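Local coordinates for mannitol dehydrogenase (Pseudomonas fluorescens, PDB 1LJ8), which binds NAD and, as a long-chain mannitol 2-dehydrogenase, probably catalyses the NAD-dependent interconversion of mannitol and fructose, at residues Gln263-Asp268 with Gln283-Val288; Asn195-Arg200 with Phe224-Val229; Gly180-Thr185 with Phe270-Pro275; Lys71-Leu76 with Ser103-Ala108; Gly143-His148 with Arg200-Ala205. All blocks are in the same frame, centred on the assembly; numbering follows the deposited sequence.

Contact 1: residues Gln263-Asp268 with Gln283-Val288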
# COMPACT_ATOMS: atom_id res chain seq x y z
N GLN A 263 8.09 -4.77 -9.88
CA GLN A 263 8.66 -3.65 -10.59
C GLN A 263 8.83 -2.47 -9.62
O GLN A 263 8.08 -2.33 -8.66
CB GLN A 263 7.74 -3.25 -11.78
CG GLN A 263 8.31 -2.11 -12.62
CD GLN A 263 7.52 -1.91 -13.92
OE1 GLN A 263 6.33 -2.21 -13.99
NE2 GLN A 263 8.18 -1.36 -14.95
N TRP A 264 9.83 -1.64 -9.88
CA TRP A 264 10.07 -0.45 -9.04
C TRP A 264 10.66 0.59 -9.99
O TRP A 264 11.71 0.36 -10.58
CB TRP A 264 11.13 -0.80 -7.98
CG TRP A 264 11.28 0.21 -6.88
CD1 TRP A 264 10.62 1.40 -6.74
CD2 TRP A 264 12.14 0.09 -5.74
NE1 TRP A 264 11.01 2.02 -5.56
CE2 TRP A 264 11.94 1.23 -4.93
CE3 TRP A 264 13.05 -0.89 -5.31
CZ2 TRP A 264 12.62 1.43 -3.72
CZ3 TRP A 264 13.74 -0.71 -4.10
CH2 TRP A 264 13.52 0.45 -3.31
N VAL A 265 9.96 1.71 -10.17
CA VAL A 265 10.51 2.79 -10.97
C VAL A 265 10.61 3.96 -9.97
O VAL A 265 9.62 4.31 -9.32
CB VAL A 265 9.60 3.17 -12.11
CG1 VAL A 265 10.37 4.25 -12.96
CG2 VAL A 265 9.27 1.93 -12.97
N LEU A 266 11.81 4.52 -9.83
CA LEU A 266 12.10 5.58 -8.85
C LEU A 266 12.66 6.83 -9.50
O LEU A 266 13.35 6.76 -10.51
CB LEU A 266 13.24 5.11 -7.89
CG LEU A 266 13.15 4.67 -6.45
CD1 LEU A 266 14.50 4.13 -5.95
CD2 LEU A 266 12.66 5.82 -5.60
N GLU A 267 12.42 7.96 -8.85
CA GLU A 267 13.06 9.19 -9.26
C GLU A 267 14.39 9.20 -8.48
O GLU A 267 14.41 8.91 -7.27
CB GLU A 267 12.21 10.40 -8.89
CG GLU A 267 10.97 10.47 -9.78
CD GLU A 267 10.01 11.55 -9.38
OE1 GLU A 267 10.17 12.16 -8.26
OE2 GLU A 267 9.09 11.75 -10.19
N ASP A 268 15.50 9.48 -9.14
CA ASP A 268 16.80 9.45 -8.46
C ASP A 268 17.08 10.73 -7.69
O ASP A 268 17.94 11.55 -8.10
CB ASP A 268 17.90 9.19 -9.50
CG ASP A 268 19.16 8.59 -8.89
OD1 ASP A 268 19.29 8.50 -7.65
OD2 ASP A 268 20.06 8.23 -9.68
N GLN A 283 14.28 0.60 -11.82
CA GLN A 283 14.38 1.55 -12.92
C GLN A 283 14.32 2.98 -12.40
O GLN A 283 13.58 3.26 -11.49
CB GLN A 283 13.21 1.31 -13.88
CG GLN A 283 13.21 -0.14 -14.39
CD GLN A 283 11.91 -0.49 -15.06
OE1 GLN A 283 11.06 -1.13 -14.47
NE2 GLN A 283 11.73 -0.04 -16.29
N PHE A 284 15.12 3.88 -12.98
CA PHE A 284 15.09 5.27 -12.54
C PHE A 284 14.65 6.13 -13.72
O PHE A 284 15.03 5.87 -14.86
CB PHE A 284 16.46 5.72 -12.07
CG PHE A 284 16.86 5.13 -10.76
CD1 PHE A 284 17.45 3.87 -10.71
CD2 PHE A 284 16.64 5.81 -9.58
CE1 PHE A 284 17.80 3.30 -9.48
CE2 PHE A 284 16.98 5.26 -8.35
CZ PHE A 284 17.57 4.00 -8.30
N THR A 285 13.83 7.13 -13.44
CA THR A 285 13.37 7.97 -14.53
C THR A 285 13.24 9.38 -13.98
O THR A 285 13.11 9.58 -12.77
CB THR A 285 12.02 7.44 -15.11
OG1 THR A 285 11.70 8.15 -16.32
CG2 THR A 285 10.90 7.62 -14.10
N ASP A 286 13.25 10.36 -14.87
CA ASP A 286 13.18 11.73 -14.40
C ASP A 286 11.87 12.10 -13.69
O ASP A 286 11.88 12.72 -12.62
CB ASP A 286 13.45 12.68 -15.56
CG ASP A 286 14.87 12.53 -16.10
OD1 ASP A 286 15.81 12.61 -15.29
OD2 ASP A 286 15.05 12.35 -17.32
N ASP A 287 10.75 11.72 -14.30
CA ASP A 287 9.42 11.98 -13.74
C ASP A 287 8.59 10.67 -13.76
O ASP A 287 8.14 10.20 -14.79
CB ASP A 287 8.74 13.08 -14.57
CG ASP A 287 7.27 13.23 -14.23
OD1 ASP A 287 6.85 12.83 -13.11
OD2 ASP A 287 6.53 13.75 -15.12
N VAL A 288 8.44 10.07 -12.59
CA VAL A 288 7.73 8.82 -12.52
C VAL A 288 6.21 9.02 -12.38
O VAL A 288 5.46 8.05 -12.48
CB VAL A 288 8.29 7.98 -11.30
CG1 VAL A 288 7.72 8.50 -10.03
CG2 VAL A 288 7.95 6.48 -11.46
O HOH W 1 11.73 -2.45 -12.12
O HOH W 2 8.16 14.14 -10.36
O HOH W 3 15.62 10.31 -11.81

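Contact 2: residues Asn195-Arg200 with Phe224-Val229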
# COMPACT_ATOMS: atom_id res chain seq x y z
N ASN A 195 3.39 9.89 -4.55
CA ASN A 195 3.76 9.58 -3.16
C ASN A 195 4.88 10.42 -2.56
O ASN A 195 4.80 10.79 -1.36
CB ASN A 195 4.01 8.09 -2.97
CG ASN A 195 4.91 7.49 -4.04
OD1 ASN A 195 5.77 8.16 -4.63
ND2 ASN A 195 4.73 6.19 -4.27
N GLY A 196 5.91 10.74 -3.35
CA GLY A 196 6.96 11.60 -2.81
C GLY A 196 6.42 13.01 -2.55
O GLY A 196 6.70 13.60 -1.51
N ALA A 197 5.69 13.59 -3.50
CA ALA A 197 5.17 14.95 -3.31
C ALA A 197 4.24 15.03 -2.09
O ALA A 197 4.25 16.05 -1.37
CB ALA A 197 4.42 15.44 -4.56
N VAL A 198 3.44 13.98 -1.88
CA VAL A 198 2.52 13.96 -0.73
C VAL A 198 3.34 13.89 0.58
O VAL A 198 3.03 14.63 1.55
CB VAL A 198 1.53 12.75 -0.81
CG1 VAL A 198 0.66 12.65 0.49
CG2 VAL A 198 0.53 12.98 -1.99
N THR A 199 4.36 13.04 0.60
CA THR A 199 5.23 12.91 1.80
C THR A 199 5.86 14.27 2.11
O THR A 199 5.88 14.73 3.25
CB THR A 199 6.35 11.89 1.58
OG1 THR A 199 5.76 10.62 1.25
CG2 THR A 199 7.23 11.74 2.88
N ARG A 200 6.38 14.91 1.06
CA ARG A 200 6.96 16.25 1.22
C ARG A 200 5.94 17.25 1.75
O ARG A 200 6.24 17.96 2.73
CB ARG A 200 7.49 16.75 -0.13
CG ARG A 200 8.13 18.15 -0.05
CD ARG A 200 8.74 18.45 -1.42
NE ARG A 200 9.25 19.81 -1.54
CZ ARG A 200 8.48 20.87 -1.81
NH1 ARG A 200 7.17 20.74 -1.99
NH2 ARG A 200 9.04 22.07 -1.87
N PHE A 224 12.43 13.79 -1.47
CA PHE A 224 11.21 12.99 -1.36
C PHE A 224 10.90 12.43 -2.74
O PHE A 224 9.98 12.89 -3.41
CB PHE A 224 10.06 13.91 -0.92
CG PHE A 224 10.32 14.62 0.39
CD1 PHE A 224 10.93 15.88 0.42
CD2 PHE A 224 9.92 14.04 1.60
CE1 PHE A 224 11.12 16.58 1.64
CE2 PHE A 224 10.10 14.72 2.86
CZ PHE A 224 10.71 16.01 2.86
N PRO A 225 11.67 11.42 -3.17
CA PRO A 225 11.44 10.84 -4.50
C PRO A 225 10.06 10.22 -4.69
O PRO A 225 9.52 9.59 -3.78
CB PRO A 225 12.58 9.81 -4.64
CG PRO A 225 12.82 9.37 -3.18
CD PRO A 225 12.74 10.73 -2.44
N ASN A 226 9.45 10.45 -5.86
CA ASN A 226 8.22 9.76 -6.13
C ASN A 226 8.62 8.41 -6.69
O ASN A 226 9.73 8.26 -7.20
CB ASN A 226 7.38 10.46 -7.20
CG ASN A 226 6.88 11.81 -6.72
OD1 ASN A 226 5.98 11.90 -5.85
ND2 ASN A 226 7.46 12.88 -7.26
N ALA A 227 7.71 7.44 -6.59
CA ALA A 227 7.98 6.12 -7.15
C ALA A 227 6.72 5.41 -7.56
O ALA A 227 5.64 5.71 -7.07
CB ALA A 227 8.71 5.21 -6.08
N MSE A 228 6.89 4.46 -8.47
CA MSE A 228 5.82 3.57 -8.80
C MSE A 228 6.31 2.23 -8.22
O MSE A 228 7.38 1.75 -8.62
CB MSE A 228 5.69 3.38 -10.29
CG MSE A 228 4.38 2.73 -10.49
SE MSE A 228 4.68 0.97 -10.96
CE MSE A 228 4.36 1.69 -12.58
N VAL A 229 5.58 1.65 -7.27
CA VAL A 229 6.00 0.40 -6.64
C VAL A 229 4.94 -0.63 -6.94
O VAL A 229 3.74 -0.36 -6.77
CB VAL A 229 6.20 0.61 -5.11
CG1 VAL A 229 7.34 1.69 -4.93
CG2 VAL A 229 4.89 1.04 -4.43
O HOH W 4 4.59 8.56 -7.37

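Contact 3: residues Gly180-Thr185 with Phe270-Pro275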
# COMPACT_ATOMS: atom_id res chain seq x y z
N GLY A 180 25.55 17.80 13.53
CA GLY A 180 26.25 18.06 12.29
C GLY A 180 26.13 16.88 11.33
O GLY A 180 26.98 16.70 10.45
N ILE A 181 25.07 16.08 11.48
CA ILE A 181 24.85 14.89 10.64
C ILE A 181 23.90 15.29 9.49
O ILE A 181 22.89 15.96 9.74
CB ILE A 181 24.25 13.76 11.51
CG1 ILE A 181 25.35 13.27 12.50
CG2 ILE A 181 23.74 12.60 10.65
CD1 ILE A 181 24.85 12.23 13.52
N PRO A 182 24.22 14.92 8.24
CA PRO A 182 23.33 15.30 7.13
C PRO A 182 21.98 14.60 7.17
O PRO A 182 21.82 13.54 7.78
CB PRO A 182 24.11 14.91 5.87
CG PRO A 182 25.12 13.97 6.31
CD PRO A 182 25.43 14.23 7.77
N ALA A 183 21.02 15.22 6.51
CA ALA A 183 19.66 14.68 6.43
C ALA A 183 19.65 13.33 5.71
O ALA A 183 20.60 12.97 5.00
CB ALA A 183 18.78 15.65 5.64
N PHE A 184 18.58 12.57 5.92
CA PHE A 184 18.36 11.33 5.17
C PHE A 184 17.29 11.66 4.09
O PHE A 184 16.69 12.72 4.12
CB PHE A 184 17.83 10.21 6.09
CG PHE A 184 16.81 10.68 7.10
CD1 PHE A 184 15.53 11.11 6.71
CD2 PHE A 184 17.12 10.60 8.47
CE1 PHE A 184 14.57 11.45 7.65
CE2 PHE A 184 16.16 10.95 9.42
CZ PHE A 184 14.89 11.37 9.01
N THR A 185 17.12 10.78 3.11
CA THR A 185 16.07 10.92 2.11
C THR A 185 14.85 10.22 2.73
O THR A 185 15.01 9.23 3.48
CB THR A 185 16.44 10.12 0.82
OG1 THR A 185 17.61 10.69 0.22
CG2 THR A 185 15.30 10.13 -0.19
N PHE A 270 18.11 11.41 -4.05
CA PHE A 270 18.56 10.94 -2.73
C PHE A 270 19.66 11.89 -2.27
O PHE A 270 20.69 12.01 -2.94
CB PHE A 270 19.10 9.51 -2.84
CG PHE A 270 18.03 8.50 -3.11
CD1 PHE A 270 17.45 8.39 -4.39
CD2 PHE A 270 17.50 7.73 -2.07
CE1 PHE A 270 16.34 7.56 -4.61
CE2 PHE A 270 16.42 6.91 -2.28
CZ PHE A 270 15.81 6.81 -3.55
N VAL A 271 19.43 12.55 -1.14
CA VAL A 271 20.38 13.53 -0.66
C VAL A 271 21.62 12.94 -0.02
O VAL A 271 22.68 13.58 -0.02
CB VAL A 271 19.73 14.48 0.39
CG1 VAL A 271 18.71 15.39 -0.28
CG2 VAL A 271 19.03 13.66 1.47
N ASN A 272 21.51 11.72 0.50
CA ASN A 272 22.60 11.10 1.25
C ASN A 272 22.92 9.68 0.75
O ASN A 272 23.22 8.78 1.54
CB ASN A 272 22.18 11.09 2.75
CG ASN A 272 23.35 10.97 3.73
OD1 ASN A 272 24.49 10.78 3.33
ND2 ASN A 272 23.05 11.06 5.04
N GLY A 273 22.84 9.48 -0.57
CA GLY A 273 23.17 8.19 -1.16
C GLY A 273 22.06 7.15 -1.19
O GLY A 273 20.98 7.35 -0.63
N ARG A 274 22.33 6.03 -1.86
CA ARG A 274 21.32 4.98 -1.92
C ARG A 274 22.01 3.76 -2.44
O ARG A 274 23.12 3.87 -3.01
CB ARG A 274 20.22 5.37 -2.94
CG ARG A 274 20.78 5.63 -4.40
CD ARG A 274 19.64 5.57 -5.45
NE ARG A 274 20.05 5.94 -6.83
CZ ARG A 274 20.63 5.10 -7.70
NH1 ARG A 274 20.92 3.83 -7.34
NH2 ARG A 274 20.89 5.53 -8.94
N PRO A 275 21.40 2.58 -2.26
CA PRO A 275 22.00 1.33 -2.78
C PRO A 275 21.95 1.42 -4.32
O PRO A 275 21.05 2.08 -4.89
CB PRO A 275 21.05 0.22 -2.31
CG PRO A 275 20.28 0.87 -1.10
CD PRO A 275 20.16 2.33 -1.50
O HOH W 5 19.77 9.30 0.99

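Contact 4: residues Lys71-Leu76 with Ser103-Ala108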
# COMPACT_ATOMS: atom_id res chain seq x y z
N LYS A 71 3.96 -8.25 17.19
CA LYS A 71 3.97 -9.64 16.71
C LYS A 71 4.95 -9.80 15.55
O LYS A 71 5.67 -10.78 15.52
CB LYS A 71 2.58 -10.09 16.25
CG LYS A 71 2.55 -11.58 15.82
CD LYS A 71 1.14 -12.12 15.64
CE LYS A 71 1.16 -13.68 15.62
NZ LYS A 71 2.04 -14.23 14.53
N ALA A 72 4.99 -8.84 14.62
CA ALA A 72 5.95 -8.92 13.50
C ALA A 72 7.41 -8.96 14.05
O ALA A 72 8.24 -9.76 13.64
CB ALA A 72 5.77 -7.68 12.58
N ARG A 73 7.71 -8.05 14.98
CA ARG A 73 9.04 -7.98 15.55
C ARG A 73 9.40 -9.31 16.23
O ARG A 73 10.49 -9.84 16.02
CB ARG A 73 9.08 -6.79 16.56
CG ARG A 73 10.49 -6.38 17.03
CD ARG A 73 11.07 -7.34 18.13
NE ARG A 73 10.13 -7.57 19.24
CZ ARG A 73 9.95 -6.72 20.26
NH1 ARG A 73 10.65 -5.59 20.32
NH2 ARG A 73 9.05 -7.00 21.21
N ASP A 74 8.50 -9.83 17.06
CA ASP A 74 8.77 -11.07 17.78
C ASP A 74 8.96 -12.24 16.81
O ASP A 74 9.89 -13.03 16.98
CB ASP A 74 7.64 -11.40 18.75
CG ASP A 74 7.56 -10.44 19.94
OD1 ASP A 74 8.52 -9.68 20.16
OD2 ASP A 74 6.54 -10.49 20.65
N ASP A 75 8.11 -12.32 15.79
CA ASP A 75 8.20 -13.43 14.83
C ASP A 75 9.51 -13.36 14.08
O ASP A 75 10.18 -14.40 13.89
CB ASP A 75 7.04 -13.40 13.81
CG ASP A 75 5.69 -13.89 14.41
OD1 ASP A 75 5.67 -14.49 15.50
OD2 ASP A 75 4.65 -13.67 13.75
N LEU A 76 9.90 -12.15 13.64
CA LEU A 76 11.16 -12.04 12.93
C LEU A 76 12.35 -12.27 13.88
O LEU A 76 13.30 -12.95 13.52
CB LEU A 76 11.31 -10.66 12.25
CG LEU A 76 10.37 -10.37 11.08
CD1 LEU A 76 10.60 -8.94 10.61
CD2 LEU A 76 10.63 -11.38 9.95
N SER A 103 17.95 -6.60 9.29
CA SER A 103 18.80 -7.05 10.42
C SER A 103 18.25 -6.75 11.81
O SER A 103 18.79 -7.27 12.80
CB SER A 103 20.21 -6.47 10.26
OG SER A 103 20.20 -5.06 10.14
N ASP A 104 17.20 -5.95 11.92
CA ASP A 104 16.63 -5.66 13.25
C ASP A 104 15.29 -4.99 13.01
O ASP A 104 14.97 -4.66 11.87
CB ASP A 104 17.53 -4.68 14.01
CG ASP A 104 17.31 -4.69 15.53
OD1 ASP A 104 18.04 -3.93 16.22
OD2 ASP A 104 16.44 -5.45 16.05
N MSE A 105 14.54 -4.74 14.09
CA MSE A 105 13.27 -4.01 14.00
C MSE A 105 13.04 -3.43 15.40
O MSE A 105 13.05 -4.18 16.38
CB MSE A 105 12.13 -4.95 13.63
CG MSE A 105 10.80 -4.21 13.55
SE MSE A 105 9.45 -5.32 12.81
CE MSE A 105 7.88 -4.16 13.20
N LEU A 106 12.89 -2.11 15.47
CA LEU A 106 12.66 -1.40 16.75
C LEU A 106 11.19 -1.01 16.83
O LEU A 106 10.55 -0.72 15.80
CB LEU A 106 13.54 -0.13 16.84
CG LEU A 106 15.07 -0.35 16.69
CD1 LEU A 106 15.79 0.99 17.00
CD2 LEU A 106 15.57 -1.48 17.60
N LEU A 107 10.66 -1.01 18.06
CA LEU A 107 9.27 -0.63 18.29
C LEU A 107 9.23 0.64 19.11
O LEU A 107 9.98 0.79 20.09
CB LEU A 107 8.55 -1.71 19.10
CG LEU A 107 8.53 -3.09 18.45
CD1 LEU A 107 7.72 -4.07 19.37
CD2 LEU A 107 7.88 -3.00 17.04
N ALA A 108 8.38 1.57 18.70
CA ALA A 108 8.24 2.82 19.46
C ALA A 108 7.88 2.50 20.93
O ALA A 108 8.39 3.18 21.84
CB ALA A 108 7.14 3.71 18.83
O HOH W 6 13.05 -4.53 18.98

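Contact 5: residues Gly143-His148 with Arg200-Ala205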
# COMPACT_ATOMS: atom_id res chain seq x y z
N GLY A 143 -6.48 19.52 -0.27
CA GLY A 143 -5.02 19.51 -0.19
C GLY A 143 -4.49 19.95 1.16
O GLY A 143 -3.31 20.24 1.33
N GLU A 144 -5.34 20.00 2.16
CA GLU A 144 -4.89 20.46 3.46
C GLU A 144 -4.33 19.37 4.40
O GLU A 144 -4.88 18.29 4.46
CB GLU A 144 -6.05 21.18 4.16
CG GLU A 144 -6.36 22.55 3.52
CD GLU A 144 -5.11 23.43 3.47
OE1 GLU A 144 -4.52 23.62 2.36
OE2 GLU A 144 -4.69 23.91 4.55
N PHE A 145 -3.24 19.67 5.11
CA PHE A 145 -2.71 18.75 6.10
C PHE A 145 -3.71 18.75 7.27
O PHE A 145 -4.18 19.80 7.70
CB PHE A 145 -1.32 19.22 6.57
CG PHE A 145 -0.71 18.33 7.63
CD1 PHE A 145 -0.33 17.03 7.31
CD2 PHE A 145 -0.48 18.81 8.92
CE1 PHE A 145 0.27 16.19 8.26
CE2 PHE A 145 0.13 17.97 9.90
CZ PHE A 145 0.50 16.67 9.57
N MSE A 146 -4.06 17.58 7.78
CA MSE A 146 -5.06 17.45 8.84
C MSE A 146 -4.45 17.61 10.23
O MSE A 146 -4.39 16.67 11.01
CB MSE A 146 -5.77 16.10 8.67
CG MSE A 146 -6.51 16.06 7.32
SE MSE A 146 -7.05 14.22 6.78
CE MSE A 146 -8.62 14.08 7.87
N ALA A 147 -4.02 18.83 10.52
CA ALA A 147 -3.37 19.17 11.80
C ALA A 147 -4.19 18.86 13.02
O ALA A 147 -3.64 18.64 14.10
CB ALA A 147 -2.99 20.63 11.79
N HIS A 148 -5.52 18.84 12.85
CA HIS A 148 -6.43 18.58 13.97
C HIS A 148 -6.50 17.15 14.47
O HIS A 148 -7.05 16.90 15.56
CB HIS A 148 -7.86 19.00 13.60
CG HIS A 148 -8.41 18.20 12.45
ND1 HIS A 148 -8.01 18.40 11.14
CD2 HIS A 148 -9.26 17.15 12.43
CE1 HIS A 148 -8.60 17.51 10.37
NE2 HIS A 148 -9.36 16.73 11.13
N ARG A 200 6.38 14.91 1.06
CA ARG A 200 6.96 16.25 1.22
C ARG A 200 5.94 17.25 1.75
O ARG A 200 6.24 17.96 2.73
CB ARG A 200 7.49 16.75 -0.13
CG ARG A 200 8.13 18.15 -0.05
CD ARG A 200 8.74 18.45 -1.42
NE ARG A 200 9.25 19.81 -1.54
CZ ARG A 200 8.48 20.87 -1.81
NH1 ARG A 200 7.17 20.74 -1.99
NH2 ARG A 200 9.04 22.07 -1.87
N LYS A 201 4.75 17.30 1.15
CA LYS A 201 3.74 18.26 1.59
C LYS A 201 3.33 18.07 3.04
O LYS A 201 3.20 19.05 3.81
CB LYS A 201 2.48 18.17 0.71
CG LYS A 201 1.50 19.29 0.97
CD LYS A 201 0.26 19.02 0.11
CE LYS A 201 -0.63 20.26 -0.02
NZ LYS A 201 -1.90 19.85 -0.66
N ALA A 202 3.15 16.81 3.42
CA ALA A 202 2.76 16.49 4.77
C ALA A 202 3.86 16.82 5.78
O ALA A 202 3.56 17.47 6.82
CB ALA A 202 2.39 15.01 4.85
N LEU A 203 5.09 16.36 5.52
CA LEU A 203 6.18 16.63 6.47
C LEU A 203 6.43 18.12 6.62
O LEU A 203 6.59 18.61 7.75
CB LEU A 203 7.46 15.90 6.08
CG LEU A 203 8.59 16.03 7.11
CD1 LEU A 203 8.20 15.49 8.51
CD2 LEU A 203 9.79 15.29 6.54
N LEU A 204 6.40 18.85 5.50
CA LEU A 204 6.62 20.30 5.58
C LEU A 204 5.50 20.99 6.33
O LEU A 204 5.77 21.90 7.14
CB LEU A 204 6.76 20.92 4.18
CG LEU A 204 8.04 20.54 3.43
CD1 LEU A 204 8.04 21.30 2.07
CD2 LEU A 204 9.30 20.93 4.24
N ALA A 205 4.25 20.58 6.09
CA ALA A 205 3.12 21.21 6.79
C ALA A 205 3.24 20.96 8.29
O ALA A 205 3.01 21.86 9.13
CB ALA A 205 1.83 20.64 6.30

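Contact 1: residues Gln263-Asp268 with Gln283-Val288
Gln283 opens a short parallel pairing: its backbone N donates to Trp264 O almost straight (176°), and its O takes the N-H of Leu266 at 2.7 Å, the donor lying nearly along the C=O axis. Its side-chain OE1 receives Gln263 NE2 at 2.9 Å on an in-plane lone pair, with the two amides only 10° from coplanar; a water joins the same OE1 to Trp264 N. Phe284, CG anti to its carbonyl carbon, runs alongside Leu266, CE2 lying 3.6 Å from Leu266 CD1. Thr285 N continues the pairing to Leu266 O at 3.0 Å, the donor standing above the carbonyl plane, while Thr285 CG2 meets Val265 CG1. Asp287 OD1 is bonded to Thr289 OG1, yet sits 3.8 Å from Glu267 OE2, a like-charged approach probably offset by Lys269, which bridges Glu267 OE1. Val288 N donates to the anti lone pair of Glu267 OE2, 3.0 Å away, and Val288 CG2 rests on Val265 CG1. Backbone bonds of Val265 to Met228 and Gln263 to Asp230 make strand 263-266 the middle of a three-stranded mixed sheet, parallel to 283-284 and antiparallel to 227-230, at the approach to helix 289-313.

Contact 2: residues Asn195-Arg200 with Phe224-Val229
Two asparagine side chains, one from each segment, bind the backbone of the other. Asn195 OD1 accepts Ala227 N at 2.9 Å, in the carbonyl plane and on a lone pair, while Asn195 ND2 returns a bond to Ala227 O at 3.0 Å. This second bond is the less regular: Ala227 O lies 25° out of the amide plane. In the reverse direction Asn226 OD1 faces the first turn of the helix, taking Ala197 N at 2.9 Å from above its carbonyl plane and Gly196 N in a weak, strongly bent bond. Gly196 brings the backbones close, its CA 3.3 Å from Phe224 O; a CB there would point at the other segment and collide with that oxygen. Together these bonds tie the start of helix 195-210 to the beginning of strand 227-230 within the Rossmann-type nucleotide-binding domain, with Asn195 about 8 Å by its side chain from the bound NAD. One turn further along, the Phe224 ring lies flat against the CA and CB of Arg200, whose guanidinium is turned nearly perpendicular to it (85°): Arg200 CA sits 3.7 Å from the ring centroid, 11° off the normal, a CH-pi contact. Thr199 CG2 comes to the ring edge instead. Thr199 OG1, anti to its own carbonyl carbon, donates to Asn195 O, which also takes Thr199 N. Beyond this shell, Asn195 ND2 also bonds Asp190 O, the backbone of an NAD-binding residue, and Asn226 ND2 bonds Glu267 OE1.

Contact 3: residues Gly180-Thr185 with Phe270-Pro275
At the edge of the Rossmann-type domain, the loop that leads from helix 165-178 into strand 185-188 meets the connection between strands 263-266 and 283-284. No beta bridge joins the two segments, and the close part centres on one hydroxyl. Thr185 OG1, anti to its carbonyl carbon (chi1 -64°), accepts Val271 N at 2.9 Å with an N-H...O angle of 138°. It also lies 3.1 Å from Phe270 CA, so the connection passes tightly over it. The methyl of Thr185 turns to the Phe270 ring, Thr185 CG2 standing 3.8 Å from Phe270 CD2, and the two side chains cross at about a right angle. Ser223 OG is a further hydrogen-bond partner of the threonine hydroxyl. Val271 CG2 covers the backbone nearby, approaching Phe184 O, a buried carbonyl with no polar partner in the model.

Toward Pro182, which is exposed, the packing loosens. Asn272, its CG anti to the backbone N, sends ND2 to Ala183 O in a weak, bent bond, and the Pro182 and Asn272 side chains cross at about a right angle, Pro182 CG 3.8 Å from Asn272 ND2. Separately, on the Gly273 side of the Thr185 hydroxyl, a single water accepts Asn272 N and donates to Gly273 O at 2.8 Å, while the third bond it makes, as acceptor, comes from Thr185 OG1 at 2.7 Å.

Contact 4: residues Lys71-Leu76 with Ser103-Ala108
Arg73 folds back over Leu107, with one guanidinium face covered by Leu107 CD1, which stands 3.3 Å above the plane and offset toward the rim; the nearest guanidinium atom is NH1, 3.4 Å from CD1. The bend arises at chi2 (-78°) and chi3 (-50°), after a first torsion that puts CG anti to the backbone N. That course carries the aliphatic part across the strand, where Arg73 CG lies 3.4 Å from Met105 O. The flat group is fixed at its edge: NE and NH2 both grip Asp74 OD1 side-on, the NE bond being 2.8 Å, while NH1 gives a hydrogen bond to a water that in turn donates to Met105 O. NH1 has a salt bridge to Asp110 as well, so the cationic end is probably well compensated beside the leucine methyl. Met105, a selenomethionine, reaches to the helix in an extended chain, its SE 3.8 Å from Arg73 CA and its CE 4.2 Å from Ala72 CB. Leu76 CD1 touches SE more loosely. Apolar packing and the water bridge therefore join the two segments without a direct hydrogen bond. The axes of 71-76 and 103-107 are 8.8 Å apart and run at 152°, so helix 69-77 runs roughly back along the last part of strand 96-107 in the Rossmann-type sheet, where that strand neighbours 59-64 and Met105 also touches the NAD-binding Asp69.

Contact 5: residues Gly143-His148 with Arg200-Ala205
A very short bond, Lys201 NZ to Gly143 O at 2.5 Å, is the striking feature here. The lysine chain is extended throughout, from CG anti to the backbone N out to the ammonium, and NZ meets the carbonyl in its plane, on a lone pair, with a C=O...N angle of 114°. Gly143 has a positive phi (70°), a conformation that favours glycine, and a CB at this position would run into NZ. Phe145 makes the apolar half of the contact. Its CB packs on Ala205 CB at 3.5 Å, and the ring extends from there along the helix so that Ala202 O lies over one face, 3.8 Å above the plane and offset toward the rim. Ala202 CB is a looser neighbour of CE1, at 4.2 Å. Phe166 of helix 165-178 meets the same ring edge-to-face. The weakly bonded strand 144-145, paired antiparallel with 138-139, lies against helix 195-210 near the surface of the Rossmann-type domain. Glu144 OE1 remains 5.5 Å from Lys201 NZ, so its charge could influence the ammonium only through space; the ammonium, a charged donor on a backbone lone pair, probably polarises the Gly143 carbonyl.

In the fold
Contacts 2 and 4 are the buried ones, contacts 1 and 3 are partly buried, and contact 5 lies at the surface. Contacts 1 and 2 reach one three-stranded sheet, joined by Val265 O with Met228 N and by Glu267 with Asn226, whereas contacts 2 and 5 use successive turns of helix 195-210 and share Arg200. Contact 3 touches contact 1 through the Asp268-Arg274 salt bridge and contact 2 through Pro225. Contact 4 stands apart, on the larger sheet whose edge strand 185-188 contact 3 also reaches, nearest atoms about 13 Å or more from the others. Backbone pairing dominates contact 1, asparagine-to-backbone bonding contact 2, a hydroxyl and water contact 3, apolar packing contact 4, and phenylalanine-alanine packing with one very short lysine bond contact 5.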